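McyG protein (Microcystis aeruginosa PCC 7806, PDB 4R0M) binds phenylalanyl-adenylate in the adenylation domain of a microcystin synthetase, and probably activates its substrate for loading onto the adjoining peptidyl carrier protein. Local coordinates at residues 222-226 against 529-533; 228-233 against 269-273; 272-278 against 301-307; 328-333 against 345-350. All coordinates share one frame. Residue numbers count along the deposited sequence, not the author numbering.

Interaction 1 (222-226 against 529-533). With FA5 (adenosine-5'-[phenylalaninyl-phosphate]), chain C.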
# COMPACT_ATOMS: atom_id res chain seq x y z
N MSE A 222 -2.93 -3.78 7.04
CA MSE A 222 -3.20 -3.60 5.64
C MSE A 222 -3.45 -4.90 5.00
O MSE A 222 -3.00 -5.88 5.52
CB MSE A 222 -2.01 -2.98 4.95
CG MSE A 222 -1.74 -1.53 5.32
SE MSE A 222 -3.09 -0.18 5.02
CE MSE A 222 -3.64 0.05 6.82
N PRO A 223 -4.17 -4.97 3.91
CA PRO A 223 -4.43 -6.26 3.27
C PRO A 223 -3.15 -6.94 2.79
O PRO A 223 -2.22 -6.26 2.36
CB PRO A 223 -5.35 -5.91 2.09
CG PRO A 223 -5.22 -4.44 1.91
CD PRO A 223 -4.90 -3.87 3.26
N LEU A 224 -3.13 -8.26 2.86
CA LEU A 224 -1.91 -9.04 2.66
C LEU A 224 -1.39 -9.10 1.23
O LEU A 224 -0.25 -9.49 1.01
CB LEU A 224 -2.09 -10.46 3.21
CG LEU A 224 -2.20 -10.65 4.72
CD1 LEU A 224 -2.36 -12.12 5.04
CD2 LEU A 224 -1.00 -10.08 5.46
N ASP A 225 -2.21 -8.71 0.25
CA ASP A 225 -1.78 -8.72 -1.15
C ASP A 225 -0.83 -7.58 -1.49
O ASP A 225 -0.14 -7.62 -2.51
CB ASP A 225 -2.98 -8.70 -2.10
CG ASP A 225 -3.91 -7.54 -1.84
OD1 ASP A 225 -4.76 -7.65 -0.93
OD2 ASP A 225 -3.79 -6.52 -2.56
N HIS A 226 -0.79 -6.55 -0.64
CA HIS A 226 0.08 -5.41 -0.87
C HIS A 226 1.50 -5.65 -0.42
O HIS A 226 1.74 -6.36 0.56
CB HIS A 226 -0.49 -4.17 -0.20
CG HIS A 226 0.19 -2.90 -0.63
ND1 HIS A 226 1.23 -2.37 0.04
CD2 HIS A 226 -0.06 -2.04 -1.71
CE1 HIS A 226 1.63 -1.24 -0.58
NE2 HIS A 226 0.84 -1.04 -1.64
N THR A 529 -6.82 1.83 -4.13
CA THR A 529 -5.92 0.68 -4.11
C THR A 529 -6.22 -0.11 -2.84
O THR A 529 -6.90 0.38 -1.95
CB THR A 529 -4.43 1.10 -4.10
OG1 THR A 529 -4.17 1.94 -2.97
CG2 THR A 529 -4.07 1.86 -5.38
N SER A 530 -5.71 -1.34 -2.77
CA SER A 530 -5.94 -2.21 -1.62
C SER A 530 -5.66 -1.52 -0.29
O SER A 530 -6.36 -1.74 0.70
CB SER A 530 -5.09 -3.48 -1.73
OG SER A 530 -3.71 -3.16 -1.80
N ILE A 531 -4.64 -0.65 -0.27
CA ILE A 531 -4.23 0.04 0.95
C ILE A 531 -5.00 1.32 1.28
O ILE A 531 -4.72 1.97 2.30
CB ILE A 531 -2.70 0.30 0.98
CG1 ILE A 531 -2.24 1.18 -0.19
CG2 ILE A 531 -1.94 -1.02 1.04
CD1 ILE A 531 -0.85 1.75 0.00
N GLY A 532 -5.96 1.68 0.43
CA GLY A 532 -6.86 2.80 0.70
C GLY A 532 -6.42 4.14 0.13
O GLY A 532 -6.96 5.18 0.51
N LYS A 533 -5.45 4.11 -0.78
CA LYS A 533 -5.01 5.31 -1.48
C LYS A 533 -5.96 5.58 -2.65
O LYS A 533 -6.09 4.74 -3.55
CB LYS A 533 -3.57 5.15 -1.97
CG LYS A 533 -3.06 6.31 -2.81
CD LYS A 533 -1.62 6.10 -3.27
CE LYS A 533 -1.51 5.03 -4.35
NZ LYS A 533 -0.13 4.96 -4.92
C FA5 C . 2.87 1.43 -2.13
O FA5 C . 1.88 2.13 -1.93
CA FA5 C . 4.07 1.55 -1.23
N FA5 C . 4.36 2.96 -1.17
CB FA5 C . 3.79 1.04 0.20
CG FA5 C . 4.87 1.22 1.28
CD1 FA5 C . 5.95 2.10 1.17
CD2 FA5 C . 4.75 0.47 2.46
CE1 FA5 C . 6.89 2.21 2.20
CE2 FA5 C . 5.68 0.58 3.50
CZ FA5 C . 6.76 1.46 3.37
P FA5 C . 2.31 0.94 -4.74
OP1 FA5 C . 0.84 0.64 -4.82
OP2 FA5 C . 3.23 0.32 -5.77
OP3 FA5 C . 2.85 0.52 -3.27
O5' FA5 C . 2.46 2.54 -4.83
C5' FA5 C . 3.72 3.20 -4.86
C4' FA5 C . 3.47 4.69 -5.02
O4' FA5 C . 2.81 5.25 -3.88
C3' FA5 C . 4.75 5.49 -5.16
O3' FA5 C . 5.26 5.46 -6.49
C2' FA5 C . 4.30 6.87 -4.75
O2' FA5 C . 3.68 7.54 -5.86
C1' FA5 C . 3.24 6.61 -3.70
N9 FA5 C . 3.84 6.79 -2.36
C8 FA5 C . 4.24 5.81 -1.54
N7 FA5 C . 4.75 6.30 -0.38
C5 FA5 C . 4.69 7.64 -0.45
C6 FA5 C . 5.07 8.78 0.42
N6 FA5 C . 5.62 8.58 1.64
N1 FA5 C . 4.84 10.03 -0.04
C2 FA5 C . 4.29 10.25 -1.25
N3 FA5 C . 3.92 9.27 -2.09
C4 FA5 C . 4.10 7.96 -1.76

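Interaction 2 (228-233 against 269-273). With FA5 (adenosine-5'-[phenylalaninyl-phosphate]), chain C.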
# COMPACT_ATOMS: atom_id res chain seq x y z
N GLY A 228 3.71 -3.91 1.13
CA GLY A 228 4.06 -3.47 2.48
C GLY A 228 3.73 -4.50 3.54
O GLY A 228 4.42 -4.60 4.56
N ALA A 229 2.68 -5.27 3.30
CA ALA A 229 2.24 -6.33 4.21
C ALA A 229 3.00 -7.63 3.98
O ALA A 229 3.27 -8.37 4.93
CB ALA A 229 0.74 -6.55 4.06
N ILE A 230 3.36 -7.91 2.72
CA ILE A 230 4.09 -9.12 2.37
C ILE A 230 5.55 -9.05 2.82
O ILE A 230 6.08 -10.00 3.39
CB ILE A 230 4.05 -9.39 0.85
CG1 ILE A 230 2.62 -9.67 0.40
CG2 ILE A 230 4.96 -10.55 0.47
CD1 ILE A 230 2.39 -9.54 -1.09
N VAL A 231 6.17 -7.90 2.58
CA VAL A 231 7.61 -7.77 2.75
C VAL A 231 7.98 -7.10 4.07
O VAL A 231 8.52 -7.76 4.96
CB VAL A 231 8.25 -7.05 1.54
CG1 VAL A 231 9.76 -7.13 1.61
CG2 VAL A 231 7.78 -7.67 0.23
N PHE A 232 7.68 -5.80 4.20
CA PHE A 232 8.08 -5.02 5.38
C PHE A 232 7.53 -5.57 6.70
O PHE A 232 8.23 -5.57 7.71
CB PHE A 232 7.71 -3.54 5.20
CG PHE A 232 7.99 -2.68 6.41
CD1 PHE A 232 9.27 -2.61 6.97
CD2 PHE A 232 6.97 -1.92 6.98
CE1 PHE A 232 9.51 -1.82 8.09
CE2 PHE A 232 7.21 -1.12 8.09
CZ PHE A 232 8.48 -1.07 8.64
N LEU A 233 6.28 -6.02 6.68
CA LEU A 233 5.64 -6.54 7.90
C LEU A 233 5.29 -8.02 7.78
O LEU A 233 4.41 -8.52 8.48
CB LEU A 233 4.42 -5.69 8.27
CG LEU A 233 4.70 -4.21 8.56
CD1 LEU A 233 3.40 -3.43 8.71
CD2 LEU A 233 5.58 -4.03 9.79
N SER A 269 6.30 -2.68 18.48
CA SER A 269 7.43 -1.77 18.29
C SER A 269 7.52 -1.20 16.87
O SER A 269 8.11 -0.14 16.66
CB SER A 269 8.74 -2.47 18.65
OG SER A 269 8.94 -3.63 17.85
N ILE A 270 6.94 -1.93 15.91
CA ILE A 270 6.97 -1.53 14.50
C ILE A 270 5.58 -1.68 13.89
O ILE A 270 4.97 -2.75 13.98
CB ILE A 270 7.97 -2.39 13.67
CG1 ILE A 270 9.38 -2.31 14.26
CG2 ILE A 270 7.97 -1.96 12.21
CD1 ILE A 270 10.33 -3.37 13.71
N SER A 271 5.07 -0.61 13.29
CA SER A 271 3.78 -0.65 12.59
C SER A 271 3.75 0.36 11.44
O SER A 271 4.70 1.12 11.25
CB SER A 271 2.62 -0.42 13.56
OG SER A 271 1.41 -0.93 13.02
N TRP A 272 2.65 0.36 10.69
CA TRP A 272 2.53 1.17 9.47
C TRP A 272 1.11 1.39 9.03
O TRP A 272 0.25 0.52 9.19
CB TRP A 272 3.36 0.53 8.35
CG TRP A 272 2.93 0.89 6.95
CD1 TRP A 272 2.95 2.15 6.34
CD2 TRP A 272 2.41 -0.02 5.92
NE1 TRP A 272 2.48 2.08 5.05
CE2 TRP A 272 2.14 0.81 4.73
CE3 TRP A 272 2.14 -1.38 5.86
CZ2 TRP A 272 1.63 0.27 3.56
CZ3 TRP A 272 1.63 -1.91 4.68
CH2 TRP A 272 1.38 -1.10 3.56
N SER A 273 0.87 2.58 8.49
CA SER A 273 -0.35 2.91 7.74
C SER A 273 -0.08 4.10 6.82
O SER A 273 0.89 4.83 7.03
CB SER A 273 -1.51 3.24 8.70
OG SER A 273 -1.45 4.59 9.13
C FA5 C . 2.87 1.43 -2.13
O FA5 C . 1.88 2.13 -1.93
CA FA5 C . 4.07 1.55 -1.23
N FA5 C . 4.36 2.96 -1.17
CB FA5 C . 3.79 1.04 0.20
CG FA5 C . 4.87 1.22 1.28
CD1 FA5 C . 5.95 2.10 1.17
CD2 FA5 C . 4.75 0.47 2.46
CE1 FA5 C . 6.89 2.21 2.20
CE2 FA5 C . 5.68 0.58 3.50
CZ FA5 C . 6.76 1.46 3.37
P FA5 C . 2.31 0.94 -4.74
OP1 FA5 C . 0.84 0.64 -4.82
OP2 FA5 C . 3.23 0.32 -5.77
OP3 FA5 C . 2.85 0.52 -3.27
O5' FA5 C . 2.46 2.54 -4.83
C5' FA5 C . 3.72 3.20 -4.86
C4' FA5 C . 3.47 4.69 -5.02
O4' FA5 C . 2.81 5.25 -3.88
C3' FA5 C . 4.75 5.49 -5.16
O3' FA5 C . 5.26 5.46 -6.49
C2' FA5 C . 4.30 6.87 -4.75
O2' FA5 C . 3.68 7.54 -5.86
C1' FA5 C . 3.24 6.61 -3.70
N9 FA5 C . 3.84 6.79 -2.36
C8 FA5 C . 4.24 5.81 -1.54
N7 FA5 C . 4.75 6.30 -0.38
C5 FA5 C . 4.69 7.64 -0.45
C6 FA5 C . 5.07 8.78 0.42
N6 FA5 C . 5.62 8.58 1.64
N1 FA5 C . 4.84 10.03 -0.04
C2 FA5 C . 4.29 10.25 -1.25
N3 FA5 C . 3.92 9.27 -2.09
C4 FA5 C . 4.10 7.96 -1.76

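Interaction 3 (272-278 against 301-307). With FA5 (adenosine-5'-[phenylalaninyl-phosphate]), chain C.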
# COMPACT_ATOMS: atom_id res chain seq x y z
N TRP A 272 2.65 0.36 10.69
CA TRP A 272 2.53 1.17 9.47
C TRP A 272 1.11 1.39 9.03
O TRP A 272 0.25 0.52 9.19
CB TRP A 272 3.36 0.53 8.35
CG TRP A 272 2.93 0.89 6.95
CD1 TRP A 272 2.95 2.15 6.34
CD2 TRP A 272 2.41 -0.02 5.92
NE1 TRP A 272 2.48 2.08 5.05
CE2 TRP A 272 2.14 0.81 4.73
CE3 TRP A 272 2.14 -1.38 5.86
CZ2 TRP A 272 1.63 0.27 3.56
CZ3 TRP A 272 1.63 -1.91 4.68
CH2 TRP A 272 1.38 -1.10 3.56
N SER A 273 0.87 2.58 8.49
CA SER A 273 -0.35 2.91 7.74
C SER A 273 -0.08 4.10 6.82
O SER A 273 0.89 4.83 7.03
CB SER A 273 -1.51 3.24 8.70
OG SER A 273 -1.45 4.59 9.13
N PRO A 274 -0.92 4.29 5.79
CA PRO A 274 -0.81 5.51 4.99
C PRO A 274 -1.31 6.72 5.75
O PRO A 274 -1.89 6.58 6.83
CB PRO A 274 -1.71 5.23 3.78
CG PRO A 274 -1.97 3.77 3.80
CD PRO A 274 -1.95 3.39 5.25
N ASN A 275 -1.10 7.91 5.19
CA ASN A 275 -1.45 9.17 5.84
C ASN A 275 -2.90 9.27 6.34
O ASN A 275 -3.13 9.78 7.44
CB ASN A 275 -1.13 10.35 4.92
CG ASN A 275 -1.34 11.69 5.60
OD1 ASN A 275 -0.50 12.15 6.37
ND2 ASN A 275 -2.48 12.32 5.31
N PHE A 276 -3.86 8.78 5.56
CA PHE A 276 -5.28 8.92 5.90
C PHE A 276 -5.64 8.30 7.25
O PHE A 276 -6.49 8.81 7.98
CB PHE A 276 -6.19 8.38 4.79
CG PHE A 276 -6.23 6.88 4.70
CD1 PHE A 276 -7.07 6.13 5.52
CD2 PHE A 276 -5.45 6.21 3.77
CE1 PHE A 276 -7.10 4.75 5.44
CE2 PHE A 276 -5.48 4.83 3.67
CZ PHE A 276 -6.31 4.09 4.51
N ALA A 277 -4.98 7.19 7.59
CA ALA A 277 -5.25 6.48 8.83
C ALA A 277 -4.80 7.28 10.06
O ALA A 277 -5.44 7.22 11.11
CB ALA A 277 -4.60 5.11 8.81
N PHE A 278 -3.71 8.03 9.90
CA PHE A 278 -3.26 8.98 10.92
C PHE A 278 -4.35 10.02 11.17
O PHE A 278 -4.63 10.37 12.32
CB PHE A 278 -1.96 9.67 10.49
CG PHE A 278 -0.73 8.82 10.65
CD1 PHE A 278 -0.52 7.71 9.83
CD2 PHE A 278 0.23 9.14 11.60
CE1 PHE A 278 0.63 6.93 9.98
CE2 PHE A 278 1.37 8.37 11.75
CZ PHE A 278 1.57 7.26 10.94
N LEU A 301 7.02 3.99 13.77
CA LEU A 301 5.65 4.12 13.25
C LEU A 301 5.63 4.75 11.87
O LEU A 301 5.69 5.98 11.73
CB LEU A 301 4.76 4.91 14.23
CG LEU A 301 3.26 5.05 13.93
CD1 LEU A 301 2.60 3.70 13.65
CD2 LEU A 301 2.55 5.75 15.08
N VAL A 302 5.51 3.90 10.86
CA VAL A 302 5.65 4.31 9.47
C VAL A 302 4.40 4.99 8.92
O VAL A 302 3.29 4.44 8.98
CB VAL A 302 6.05 3.12 8.58
CG1 VAL A 302 6.34 3.58 7.15
CG2 VAL A 302 7.27 2.41 9.16
N ASN A 303 4.59 6.21 8.42
CA ASN A 303 3.61 6.87 7.57
C ASN A 303 4.13 6.77 6.14
O ASN A 303 5.08 7.47 5.77
CB ASN A 303 3.44 8.34 7.99
CG ASN A 303 2.30 9.04 7.26
OD1 ASN A 303 2.02 8.78 6.09
ND2 ASN A 303 1.63 9.95 7.96
N ALA A 304 3.52 5.89 5.35
CA ALA A 304 3.94 5.65 3.97
C ALA A 304 2.83 5.05 3.12
O ALA A 304 1.89 4.44 3.65
CB ALA A 304 5.17 4.75 3.94
N GLY A 305 2.94 5.21 1.81
CA GLY A 305 1.93 4.72 0.88
C GLY A 305 1.31 5.83 0.05
O GLY A 305 0.86 5.60 -1.07
N GLU A 306 1.29 7.03 0.62
CA GLU A 306 0.76 8.23 -0.05
C GLU A 306 1.42 9.47 0.54
O GLU A 306 2.14 9.38 1.55
CB GLU A 306 -0.77 8.32 0.11
CG GLU A 306 -1.25 8.58 1.53
CD GLU A 306 -2.76 8.70 1.64
OE1 GLU A 306 -3.26 8.79 2.78
OE2 GLU A 306 -3.45 8.71 0.61
N GLN A 307 1.18 10.61 -0.09
CA GLN A 307 1.74 11.88 0.36
C GLN A 307 1.46 12.10 1.85
O GLN A 307 0.35 11.87 2.32
CB GLN A 307 1.17 13.04 -0.48
CG GLN A 307 1.94 14.35 -0.34
CD GLN A 307 3.31 14.33 -0.98
OE1 GLN A 307 3.53 13.69 -2.02
NE2 GLN A 307 4.25 15.04 -0.38
C FA5 C . 2.87 1.43 -2.13
O FA5 C . 1.88 2.13 -1.93
CA FA5 C . 4.07 1.55 -1.23
N FA5 C . 4.36 2.96 -1.17
CB FA5 C . 3.79 1.04 0.20
CG FA5 C . 4.87 1.22 1.28
CD1 FA5 C . 5.95 2.10 1.17
CD2 FA5 C . 4.75 0.47 2.46
CE1 FA5 C . 6.89 2.21 2.20
CE2 FA5 C . 5.68 0.58 3.50
CZ FA5 C . 6.76 1.46 3.37
P FA5 C . 2.31 0.94 -4.74
OP1 FA5 C . 0.84 0.64 -4.82
OP2 FA5 C . 3.23 0.32 -5.77
OP3 FA5 C . 2.85 0.52 -3.27
O5' FA5 C . 2.46 2.54 -4.83
C5' FA5 C . 3.72 3.20 -4.86
C4' FA5 C . 3.47 4.69 -5.02
O4' FA5 C . 2.81 5.25 -3.88
C3' FA5 C . 4.75 5.49 -5.16
O3' FA5 C . 5.26 5.46 -6.49
C2' FA5 C . 4.30 6.87 -4.75
O2' FA5 C . 3.68 7.54 -5.86
C1' FA5 C . 3.24 6.61 -3.70
N9 FA5 C . 3.84 6.79 -2.36
C8 FA5 C . 4.24 5.81 -1.54
N7 FA5 C . 4.75 6.30 -0.38
C5 FA5 C . 4.69 7.64 -0.45
C6 FA5 C . 5.07 8.78 0.42
N6 FA5 C . 5.62 8.58 1.64
N1 FA5 C . 4.84 10.03 -0.04
C2 FA5 C . 4.29 10.25 -1.25
N3 FA5 C . 3.92 9.27 -2.09
C4 FA5 C . 4.10 7.96 -1.76

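Interaction 4 (328-333 against 345-350). With FA5 (adenosine-5'-[phenylalaninyl-phosphate]), chain C.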
# COMPACT_ATOMS: atom_id res chain seq x y z
N ARG A 328 10.27 11.14 18.12
CA ARG A 328 10.90 10.62 16.89
C ARG A 328 10.46 9.19 16.50
O ARG A 328 11.07 8.57 15.63
CB ARG A 328 12.43 10.72 16.95
CG ARG A 328 12.96 12.14 16.78
CD ARG A 328 14.48 12.20 16.90
NE ARG A 328 15.00 13.52 16.55
CZ ARG A 328 15.14 14.53 17.40
NH1 ARG A 328 14.79 14.40 18.67
NH2 ARG A 328 15.62 15.69 16.97
N ALA A 329 9.39 8.70 17.12
CA ALA A 329 8.86 7.37 16.84
C ALA A 329 8.22 7.28 15.45
O ALA A 329 8.33 6.26 14.78
CB ALA A 329 7.87 6.94 17.91
N ILE A 330 7.55 8.36 15.04
CA ILE A 330 6.91 8.43 13.73
C ILE A 330 7.97 8.48 12.63
O ILE A 330 8.87 9.32 12.65
CB ILE A 330 5.96 9.64 13.62
CG1 ILE A 330 4.85 9.54 14.66
CG2 ILE A 330 5.38 9.75 12.21
CD1 ILE A 330 3.98 10.77 14.77
N LYS A 331 7.85 7.55 11.68
CA LYS A 331 8.81 7.44 10.58
C LYS A 331 8.12 7.55 9.21
O LYS A 331 7.69 6.54 8.64
CB LYS A 331 9.60 6.13 10.67
CG LYS A 331 10.26 5.84 12.02
CD LYS A 331 11.39 6.81 12.32
CE LYS A 331 12.34 6.26 13.38
NZ LYS A 331 11.70 6.16 14.72
N PRO A 332 7.99 8.78 8.68
CA PRO A 332 7.58 8.92 7.28
C PRO A 332 8.61 8.26 6.36
O PRO A 332 9.81 8.39 6.58
CB PRO A 332 7.56 10.44 7.06
CG PRO A 332 8.27 11.04 8.23
CD PRO A 332 8.06 10.09 9.36
N ALA A 333 8.14 7.54 5.35
CA ALA A 333 9.03 6.77 4.49
C ALA A 333 8.54 6.75 3.05
O ALA A 333 7.36 6.96 2.78
CB ALA A 333 9.15 5.35 5.02
N TRP A 345 13.97 5.86 4.70
CA TRP A 345 13.37 5.93 6.03
C TRP A 345 13.78 7.19 6.73
O TRP A 345 14.96 7.54 6.73
CB TRP A 345 13.76 4.72 6.87
CG TRP A 345 13.46 3.38 6.23
CD1 TRP A 345 14.32 2.58 5.49
CD2 TRP A 345 12.18 2.65 6.26
NE1 TRP A 345 13.69 1.44 5.07
CE2 TRP A 345 12.41 1.42 5.50
CE3 TRP A 345 10.93 2.88 6.81
CZ2 TRP A 345 11.41 0.47 5.31
CZ3 TRP A 345 9.93 1.92 6.62
CH2 TRP A 345 10.16 0.75 5.89
N SER A 346 12.81 7.88 7.32
CA SER A 346 13.09 9.06 8.12
C SER A 346 13.78 8.66 9.42
O SER A 346 13.57 7.55 9.93
CB SER A 346 11.79 9.81 8.43
OG SER A 346 12.02 10.95 9.24
N ALA A 347 14.61 9.55 9.94
CA ALA A 347 15.25 9.35 11.24
C ALA A 347 14.25 9.58 12.38
O ALA A 347 14.50 9.19 13.52
CB ALA A 347 16.45 10.28 11.39
N GLY A 348 13.12 10.20 12.05
CA GLY A 348 12.08 10.51 13.02
C GLY A 348 11.73 11.99 13.00
O GLY A 348 12.55 12.82 12.61
N LEU A 349 10.50 12.30 13.40
CA LEU A 349 10.03 13.69 13.41
C LEU A 349 10.12 14.32 14.79
O LEU A 349 9.72 13.71 15.79
CB LEU A 349 8.60 13.78 12.86
CG LEU A 349 8.48 13.67 11.34
CD1 LEU A 349 7.06 13.28 10.96
CD2 LEU A 349 8.89 14.96 10.64
N SER A 350 10.65 15.54 14.84
CA SER A 350 10.87 16.24 16.10
C SER A 350 9.92 17.42 16.31
O SER A 350 10.12 18.24 17.22
CB SER A 350 12.33 16.70 16.21
OG SER A 350 12.67 17.60 15.16
C FA5 C . 2.87 1.43 -2.13
O FA5 C . 1.88 2.13 -1.93
CA FA5 C . 4.07 1.55 -1.23
N FA5 C . 4.36 2.96 -1.17
CB FA5 C . 3.79 1.04 0.20
CG FA5 C . 4.87 1.22 1.28
CD1 FA5 C . 5.95 2.10 1.17
CD2 FA5 C . 4.75 0.47 2.46
CE1 FA5 C . 6.89 2.21 2.20
CE2 FA5 C . 5.68 0.58 3.50
CZ FA5 C . 6.76 1.46 3.37
P FA5 C . 2.31 0.94 -4.74
OP1 FA5 C . 0.84 0.64 -4.82
OP2 FA5 C . 3.23 0.32 -5.77
OP3 FA5 C . 2.85 0.52 -3.27
O5' FA5 C . 2.46 2.54 -4.83
C5' FA5 C . 3.72 3.20 -4.86
C4' FA5 C . 3.47 4.69 -5.02
O4' FA5 C . 2.81 5.25 -3.88
C3' FA5 C . 4.75 5.49 -5.16
O3' FA5 C . 5.26 5.46 -6.49
C2' FA5 C . 4.30 6.87 -4.75
O2' FA5 C . 3.68 7.54 -5.86
C1' FA5 C . 3.24 6.61 -3.70
N9 FA5 C . 3.84 6.79 -2.36
C8 FA5 C . 4.24 5.81 -1.54
N7 FA5 C . 4.75 6.30 -0.38
C5 FA5 C . 4.69 7.64 -0.45
C6 FA5 C . 5.07 8.78 0.42
N6 FA5 C . 5.62 8.58 1.64
N1 FA5 C . 4.84 10.03 -0.04
C2 FA5 C . 4.29 10.25 -1.25
N3 FA5 C . 3.92 9.27 -2.09
C4 FA5 C . 4.10 7.96 -1.76

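Interaction 1 (222-226 against 529-533)
T529 opens a type I turn that ends at G532, closed by G532 N to T529 O (2.9 Å); T529 N also bonds K533 O (3.1 Å), so a compact loop faces residues 222-226. S530, small enough to come close, sets its carbonyl O 3.2 Å from P223 CG and its CB 3.4 Å from D225 OD2, a carboxylate already bonded to T101. I531 is the apolar wedge. Its CG2 lies over the imidazole face of H226, 3.5 Å from the ring centroid, in a CH-pi contact, while its CB packs 4.1 Å from SE of the selenomethionine M222 and its CD1 comes within 3.4 Å of FA5 O. G532 has a positive phi, at which a CB would jam against the carbonyl of I531. K533 then turns to the ligand, where its long chain carries NZ to FA5 O4' (3.1 Å). H226 N-caps the helix that follows, its ND1 accepting from G228 N, which leaves NE2 to make a weak bond to FA5 OP3 (3.0 Å). A lysine on a loop of the C-terminal subdomain reaching the adenylate, as K533 does, is characteristic of ANL adenylation domains, consistent with the adenylate-forming conformation.

Interaction 2 (228-233 against 269-273)
The wall of the pocket for the phenylalanyl group of FA5 is built here from a helix laid against the parallel part of the central sheet, the alpha/beta packing of the ANL large subdomain. Helix 228-233 runs nearly antiparallel to strand 270-273, at 154°, with the axes 10.3 Å apart. Alternation along the strand turns I270 and W272 to the helix and S271 away, its OG bonding L219 O. Branched and aromatic groups fill the gap: F232 CZ and L233 CD2 meet I270 CG2 at 3.7 and 4.0 Å, and L233 CD1 abuts the indole edge at W272 CE3 (3.7 Å). The flat indole turns a face to the ligand, with W272 CZ2 3.3 Å from FA5 CD2, and its NE1 is held by A304 O. A wider pi-type turn joins L233 N to G228 O (3.2 Å). G228 lets the indole in: its C lies 3.5 Å from W272 CZ3, and a CB at this position would fall just 2.4 Å from W272 CH2.

Interaction 3 (272-278 against 301-307)
Two hydrogen bonds of 2.8 Å are the shortest here: W272 NE1 to A304 O, which orients the indole, and F276 N to E306 OE1, where the carboxylate takes up an amide of the first turn of helix 275-282. The backbones pair as parallel strands, S273 N giving to V302 O (3.1 Å) and A304 N to S273 O (3.3 Å). CA-H...O contacts join W272 CA to V302 O and N303 CA to S273 O, both 3.4 Å. A weak bond of 3.5 Å links N303 ND2 to N275 OD1, whose stronger hydrogen-bond partner is the backbone N of S309. Strand 270-273, helix 275-282 and strand 300-303 form a beta-alpha-beta unit and, as usual in open sheets, the ligand lies at the strands' C-terminal ends. P274 breaks the strand and starts the turn into the helix. After strand 300-303 the chain at 304-307 skirts the adenine: G305 N is 3.0 Å from FA5 N7, E306 O 3.2 Å from C6 and Q307 N 3.3 Å from C2. At the positive phi of G305 a CB would jam against the carbonyl O of A304, so glycine suits the place. On one sheet face W272 CB packs on V302 CB (3.7 Å); on the other, F278 lays a ring face against N303 ND2, 3.6 Å from its CD1, while F278 CZ meets L301 CG at 4.1 Å, with F316 beside it.

Interaction 4 (328-333 against 345-350)
The chain at 345-350 bends around strand 330-333, with several side chains filling recesses. At one end A333 and W345 form an antiparallel non-hydrogen-bonded pair; the small methyl leaves room for the indole, with A333 CB 3.5 Å from W345 CE3. A333 O also takes a weak hydrogen bond from FA5 N6 (2.6 Å), joining the strand to the adenine. S346 N then bonds P332 O (3.1 Å), and S346 CB tucks against P332 CG (3.7 Å). S346 OG accepts from G348 N (3.1 Å), an ST turn that kinks the chain outward at A347. The aliphatic part of K331 fills the inside of this bend, CD 3.3 Å from S346 O, while NZ reaches R328 O (2.7 Å) and K299 O. G348 CA slips between two carbonyls, 3.4 Å from both R328 O and I330 O; a CB there would sit 2.4 Å from R328 O. L349 CD1 lodges against P332 CD (3.7 Å) and I330 CG2 (4.1 Å). At the surface the poorly ordered S350 sets CB 3.5 Å from R328 NH2, over a guanidinium face. The I330-L349 side packs under helix 310-320, W345 leans on helix 196-210 and F232 of helix 227-240, and strand 300-303 runs alongside.

How the interactions relate
All four contacts touch FA5, and interactions 2, 3 and 4 belong to one mixed sheet in which strands 270-273, 300-303 and 330-336 are successive neighbours. Along the chain, interaction 2 ends where interaction 3 begins, sharing W272 and S273, and interaction 4 follows. Interaction 1 spans all of them, bringing a late loop, 529-533, back to the loop before helix 227-240. Centres of interactions 2 and 3 lie about 11 Å apart, those of 3 and 4 about 12 Å, and those of 1 and 4 about 22 Å, without touching. The adenylate is thus met from several sides: phosphate and ribose at interaction 1, phenylalanyl ring at 2 and 3, adenine at 3 and 4.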